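Local structure of fiber protein (Human adenovirus 16, 3CNC) at residues Glu145-Tyr157 / Phe166-Met178. The protein forms the receptor-binding knob of the trimeric viral fiber and, as a species B adenovirus fiber, probably attaches the virus to CD46 on host cells. Numbering follows the deposited sequence.
Sequences ETLNEDYIYGECY and FPLKVTVTLNRRM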
loop_
_atom_site.group_PDB
_atom_site.type_symbol
_atom_site.label_atom_id
_atom_site.label_comp_id
_atom_site.label_asym_id
_atom_site.label_seq_id
_atom_site.Cartn_x
_atom_site.Cartn_y
_atom_site.Cartn_z
ATOM N N GLU A 145 2.715 26.795 13.701
ATOM C CA GLU A 145 3.257 25.587 13.078
ATOM C C GLU A 145 2.238 24.715 12.309
ATOM O O GLU A 145 1.224 24.291 12.852
ATOM C CB GLU A 145 3.963 24.767 14.156
ATOM C CG GLU A 145 4.906 23.702 13.655
ATOM C CD GLU A 145 5.719 23.123 14.789
ATOM O OE1 GLU A 145 5.245 23.202 15.941
ATOM O OE2 GLU A 145 6.818 22.586 14.540
ATOM N N THR A 146 2.530 24.450 11.039
ATOM C CA THR A 146 1.649 23.643 10.189
ATOM C C THR A 146 1.935 22.136 10.241
ATOM O O THR A 146 1.003 21.327 10.256
ATOM C CB THR A 146 1.737 24.098 8.715
ATOM O OG1 THR A 146 3.116 24.222 8.340
ATOM C CG2 THR A 146 1.035 25.444 8.521
ATOM N N LEU A 147 3.221 21.769 10.254
ATOM C CA LEU A 147 3.638 20.368 10.311
ATOM C C LEU A 147 2.908 19.459 9.327
ATOM O O LEU A 147 2.312 18.452 9.722
ATOM C CB LEU A 147 3.447 19.817 11.725
ATOM C CG LEU A 147 4.579 20.135 12.691
ATOM C CD1 LEU A 147 4.296 19.525 14.064
ATOM C CD2 LEU A 147 5.888 19.604 12.100
ATOM N N ASN A 148 2.969 19.798 8.047
ATOM C CA ASN A 148 2.290 19.002 7.037
ATOM C C ASN A 148 2.888 17.625 6.765
ATOM O O ASN A 148 2.291 16.844 6.023
ATOM C CB ASN A 148 2.177 19.794 5.731
ATOM C CG ASN A 148 1.171 20.933 5.829
ATOM O OD1 ASN A 148 0.385 21.004 6.786
ATOM N ND2 ASN A 148 1.177 21.820 4.836
ATOM N N GLU A 149 4.051 17.322 7.346
ATOM C CA GLU A 149 4.681 16.000 7.166
ATOM C C GLU A 149 3.965 14.994 8.061
ATOM O O GLU A 149 4.276 13.799 8.043
ATOM C CB GLU A 149 6.152 15.991 7.598
ATOM C CG GLU A 149 6.860 17.302 7.486
ATOM C CD GLU A 149 6.683 18.186 8.711
ATOM O OE1 GLU A 149 7.416 17.992 9.704
ATOM O OE2 GLU A 149 5.811 19.073 8.672
ATOM N N ASP A 150 3.042 15.484 8.880
ATOM C CA ASP A 150 2.303 14.612 9.782
ATOM C C ASP A 150 1.057 14.022 9.145
ATOM O O ASP A 150 0.277 13.358 9.823
ATOM C CB ASP A 150 1.916 15.369 11.052
ATOM C CG ASP A 150 3.108 15.625 11.969
ATOM O OD1 ASP A 150 4.254 15.304 11.580
ATOM O OD2 ASP A 150 2.898 16.150 13.085
ATOM N N TYR A 151 0.880 14.238 7.842
ATOM C CA TYR A 151 -0.306 13.734 7.159
ATOM C C TYR A 151 -0.097 12.698 6.059
ATOM O O TYR A 151 0.843 12.783 5.261
ATOM C CB TYR A 151 -1.093 14.885 6.521
ATOM C CG TYR A 151 -1.576 15.957 7.459
ATOM C CD1 TYR A 151 -0.939 17.198 7.515
ATOM C CD2 TYR A 151 -2.704 15.753 8.256
ATOM C CE1 TYR A 151 -1.415 18.218 8.342
ATOM C CE2 TYR A 151 -3.192 16.762 9.085
ATOM C CZ TYR A 151 -2.547 17.993 9.122
ATOM O OH TYR A 151 -3.050 18.998 9.915
ATOM N N ILE A 152 -1.012 11.734 6.009
ATOM C CA ILE A 152 -1.007 10.711 4.977
ATOM C C ILE A 152 -2.371 10.859 4.309
ATOM O O ILE A 152 -3.397 10.916 4.999
ATOM C CB ILE A 152 -0.910 9.271 5.567
ATOM C CG1 ILE A 152 0.471 9.019 6.177
ATOM C CG2 ILE A 152 -1.185 8.254 4.485
ATOM C CD1 ILE A 152 0.555 7.723 6.997
ATOM N N TYR A 153 -2.390 10.949 2.983
ATOM C CA TYR A 153 -3.643 11.048 2.252
ATOM C C TYR A 153 -3.783 9.812 1.370
ATOM O O TYR A 153 -2.789 9.258 0.893
ATOM C CB TYR A 153 -3.691 12.315 1.393
ATOM C CG TYR A 153 -3.360 13.571 2.161
ATOM C CD1 TYR A 153 -2.041 14.018 2.261
ATOM C CD2 TYR A 153 -4.355 14.293 2.825
ATOM C CE1 TYR A 153 -1.716 15.150 3.006
ATOM C CE2 TYR A 153 -4.043 15.435 3.576
ATOM C CZ TYR A 153 -2.719 15.854 3.660
ATOM O OH TYR A 153 -2.385 16.970 4.386
ATOM N N GLY A 154 -5.019 9.371 1.162
ATOM C CA GLY A 154 -5.245 8.197 0.345
ATOM C C GLY A 154 -6.710 8.053 0.006
ATOM O O GLY A 154 -7.448 9.045 -0.003
ATOM N N GLU A 155 -7.151 6.824 -0.239
ATOM C CA GLU A 155 -8.541 6.621 -0.603
ATOM C C GLU A 155 -9.085 5.201 -0.434
ATOM O O GLU A 155 -8.354 4.217 -0.575
ATOM C CB GLU A 155 -8.710 7.054 -2.054
ATOM C CG GLU A 155 -10.080 7.533 -2.408
ATOM C CD GLU A 155 -10.063 8.338 -3.681
ATOM O OE1 GLU A 155 -9.917 7.733 -4.769
ATOM O OE2 GLU A 155 -10.178 9.581 -3.586
ATOM N N CYS A 156 -10.371 5.107 -0.108
ATOM C CA CYS A 156 -11.042 3.815 0.009
ATOM C C CYS A 156 -12.452 3.989 -0.553
ATOM O O CYS A 156 -12.732 5.005 -1.203
ATOM C CB CYS A 156 -11.050 3.286 1.461
ATOM S SG CYS A 156 -11.938 4.219 2.700
ATOM N N TYR A 157 -13.345 3.026 -0.335
ATOM C CA TYR A 157 -14.677 3.152 -0.923
ATOM C C TYR A 157 -15.878 2.670 -0.137
ATOM O O TYR A 157 -15.774 1.890 0.809
ATOM C CB TYR A 157 -14.714 2.450 -2.290
ATOM C CG TYR A 157 -13.683 2.959 -3.254
ATOM C CD1 TYR A 157 -12.347 2.573 -3.146
ATOM C CD2 TYR A 157 -14.021 3.899 -4.220
ATOM C CE1 TYR A 157 -11.369 3.122 -3.973
ATOM C CE2 TYR A 157 -13.060 4.455 -5.049
ATOM C CZ TYR A 157 -11.734 4.065 -4.919
ATOM O OH TYR A 157 -10.779 4.632 -5.737
ATOM N N PHE A 166 -18.669 4.783 -4.190
ATOM C CA PHE A 166 -18.430 6.176 -3.857
ATOM C C PHE A 166 -17.047 6.296 -3.229
ATOM O O PHE A 166 -16.746 5.642 -2.231
ATOM C CB PHE A 166 -19.495 6.697 -2.891
ATOM C CG PHE A 166 -20.860 6.820 -3.505
ATOM C CD1 PHE A 166 -21.640 5.689 -3.735
ATOM C CD2 PHE A 166 -21.362 8.067 -3.868
ATOM C CE1 PHE A 166 -22.901 5.796 -4.316
ATOM C CE2 PHE A 166 -22.625 8.188 -4.453
ATOM C CZ PHE A 166 -23.398 7.044 -4.677
ATOM N N PRO A 167 -16.179 7.120 -3.822
ATOM C CA PRO A 167 -14.822 7.319 -3.311
ATOM C C PRO A 167 -14.809 8.090 -1.989
ATOM O O PRO A 167 -15.514 9.085 -1.836
ATOM C CB PRO A 167 -14.153 8.099 -4.433
ATOM C CG PRO A 167 -15.286 8.953 -4.939
ATOM C CD PRO A 167 -16.414 7.946 -5.021
ATOM N N LEU A 168 -14.012 7.611 -1.039
ATOM C CA LEU A 168 -13.880 8.251 0.262
ATOM C C LEU A 168 -12.441 8.734 0.427
ATOM O O LEU A 168 -11.501 7.943 0.389
ATOM C CB LEU A 168 -14.214 7.263 1.386
ATOM C CG LEU A 168 -15.597 6.603 1.374
ATOM C CD1 LEU A 168 -15.620 5.496 2.405
ATOM C CD2 LEU A 168 -16.695 7.637 1.679
ATOM N N LYS A 169 -12.271 10.039 0.596
ATOM C CA LYS A 169 -10.947 10.608 0.786
ATOM C C LYS A 169 -10.561 10.407 2.243
ATOM O O LYS A 169 -11.276 10.822 3.160
ATOM C CB LYS A 169 -10.950 12.088 0.396
ATOM C CG LYS A 169 -11.192 12.278 -1.097
ATOM C CD LYS A 169 -11.285 13.737 -1.520
ATOM C CE LYS A 169 -11.499 13.838 -3.030
ATOM N NZ LYS A 169 -11.720 15.238 -3.485
ATOM N N VAL A 170 -9.425 9.742 2.436
ATOM C CA VAL A 170 -8.916 9.411 3.754
ATOM C C VAL A 170 -7.726 10.259 4.158
ATOM O O VAL A 170 -6.798 10.443 3.372
ATOM C CB VAL A 170 -8.461 7.948 3.787
ATOM C CG1 VAL A 170 -7.955 7.594 5.171
ATOM C CG2 VAL A 170 -9.600 7.044 3.348
ATOM N N THR A 171 -7.745 10.766 5.386
ATOM C CA THR A 171 -6.631 11.567 5.885
ATOM C C THR A 171 -6.186 10.979 7.201
ATOM O O THR A 171 -7.006 10.767 8.088
ATOM C CB THR A 171 -7.010 13.027 6.170
ATOM O OG1 THR A 171 -7.535 13.629 4.989
ATOM C CG2 THR A 171 -5.776 13.810 6.609
ATOM N N VAL A 172 -4.893 10.701 7.324
ATOM C CA VAL A 172 -4.376 10.161 8.564
ATOM C C VAL A 172 -3.475 11.217 9.162
ATOM O O VAL A 172 -2.627 11.773 8.474
ATOM C CB VAL A 172 -3.545 8.880 8.340
ATOM C CG1 VAL A 172 -3.199 8.253 9.668
ATOM C CG2 VAL A 172 -4.306 7.908 7.481
ATOM N N THR A 173 -3.673 11.523 10.436
ATOM C CA THR A 173 -2.831 12.503 11.094
ATOM C C THR A 173 -2.022 11.772 12.153
ATOM O O THR A 173 -2.585 11.039 12.963
ATOM C CB THR A 173 -3.657 13.607 11.774
ATOM O OG1 THR A 173 -4.584 14.162 10.831
ATOM C CG2 THR A 173 -2.730 14.719 12.282
ATOM N N LEU A 174 -0.705 11.953 12.137
ATOM C CA LEU A 174 0.150 11.290 13.120
ATOM C C LEU A 174 0.754 12.324 14.084
ATOM O O LEU A 174 1.321 13.321 13.643
ATOM C CB LEU A 174 1.266 10.512 12.410
ATOM C CG LEU A 174 0.860 9.487 11.332
ATOM C CD1 LEU A 174 2.089 8.932 10.642
ATOM C CD2 LEU A 174 0.069 8.359 11.956
ATOM N N ASN A 175 0.611 12.079 15.385
ATOM C CA ASN A 175 1.154 12.958 16.417
ATOM C C ASN A 175 1.167 14.441 16.103
ATOM O O ASN A 175 2.242 15.032 16.145
ATOM C CB ASN A 175 2.623 12.652 16.712
ATOM C CG ASN A 175 2.884 11.229 17.050
ATOM O OD1 ASN A 175 2.093 10.587 17.733
ATOM N ND2 ASN A 175 4.032 10.727 16.605
ATOM N N ARG A 176 0.066 15.097 15.792
ATOM C CA ARG A 176 0.290 16.513 15.530
ATOM C C ARG A 176 -0.102 17.382 16.716
ATOM O O ARG A 176 0.512 18.421 16.970
ATOM C CB ARG A 176 -0.426 16.976 14.268
ATOM C CG ARG A 176 0.407 17.994 13.526
ATOM C CD ARG A 176 -0.336 18.674 12.403
ATOM N NE ARG A 176 -1.388 19.543 12.903
ATOM C CZ ARG A 176 -1.848 20.593 12.238
ATOM N NH1 ARG A 176 -1.338 20.897 11.054
ATOM N NH2 ARG A 176 -2.818 21.332 12.752
ATOM N N ARG A 177 -1.117 16.938 17.452
ATOM C CA ARG A 177 -1.576 17.667 18.617
ATOM C C ARG A 177 -1.752 16.733 19.795
ATOM O O ARG A 177 -2.210 15.598 19.643
ATOM C CB ARG A 177 -2.929 18.347 18.355
ATOM C CG ARG A 177 -2.943 19.470 17.332
ATOM C CD ARG A 177 -4.311 20.163 17.346
ATOM N NE ARG A 177 -4.561 20.998 16.169
ATOM C CZ ARG A 177 -3.985 22.175 15.925
ATOM N NH1 ARG A 177 -3.106 22.685 16.782
ATOM N NH2 ARG A 177 -4.290 22.848 14.817
ATOM N N MET A 178 -1.362 17.202 20.971
ATOM C CA MET A 178 -1.583 16.426 22.176
ATOM C C MET A 178 -2.847 17.052 22.762
ATOM O O MET A 178 -3.126 18.234 22.522
ATOM C CB MET A 178 -0.407 16.536 23.131
ATOM C CG MET A 178 0.441 15.297 23.113
ATOM S SD MET A 178 1.763 15.405 24.293
ATOM C CE MET A 178 3.159 15.830 23.217
#
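I152 and V172 face each other as a hydrogen-bonded pair near the start of strand 151-159 in the antiparallel hairpin it forms with strand 165-174, their CB atoms 3.8 Å apart. Seven backbone bonds join the two segments, from L174 N to D150 O at one end to C156 with L168 at the other. V170 N to G154 O, 3.2 Å, is straight at the hydrogen (170°) but arrives above the carbonyl plane, as does L168 N at C156 O; G154 N to V170 O is more bent. The tight side is the face of I152, V172, L174, V170, L168 and C156. SG of C156, placed between its own backbone N and carbonyl carbon (chi1 64°), touches V170 CG2 at 3.7 Å and L168 CD1, while I152 CD1 meets L174 CD1 obliquely. W191 of strand 185-194 continues this layer, and F211 and Y215 of strand 211-216, in the other sheet, pack against it.

The other face mixes aromatic and polar groups. T173 OG1 sits at the Y151 ring edge, 3.4 Å from CE2; T171 CG2 reaches the Y151 and Y153 rings, on which K159 of a neighbouring subunit packs. Y157 CE2 lies 3.9 Å from P167 CB, and solvent begins at exposed P167 and K169. R176, bent at chi3 (68°), turns one guanidinium face to Y151 OH and brings NH1 2.5 Å from T146 O. E149 salt-bridges K35 of that subunit, but D150 and R176, like E155 and K169 (OE2 to NZ 5.9 Å), keep their charges apart: backbone bonds and apolar contacts hold the hairpin, and these two pairs probably add weak, long-range attraction.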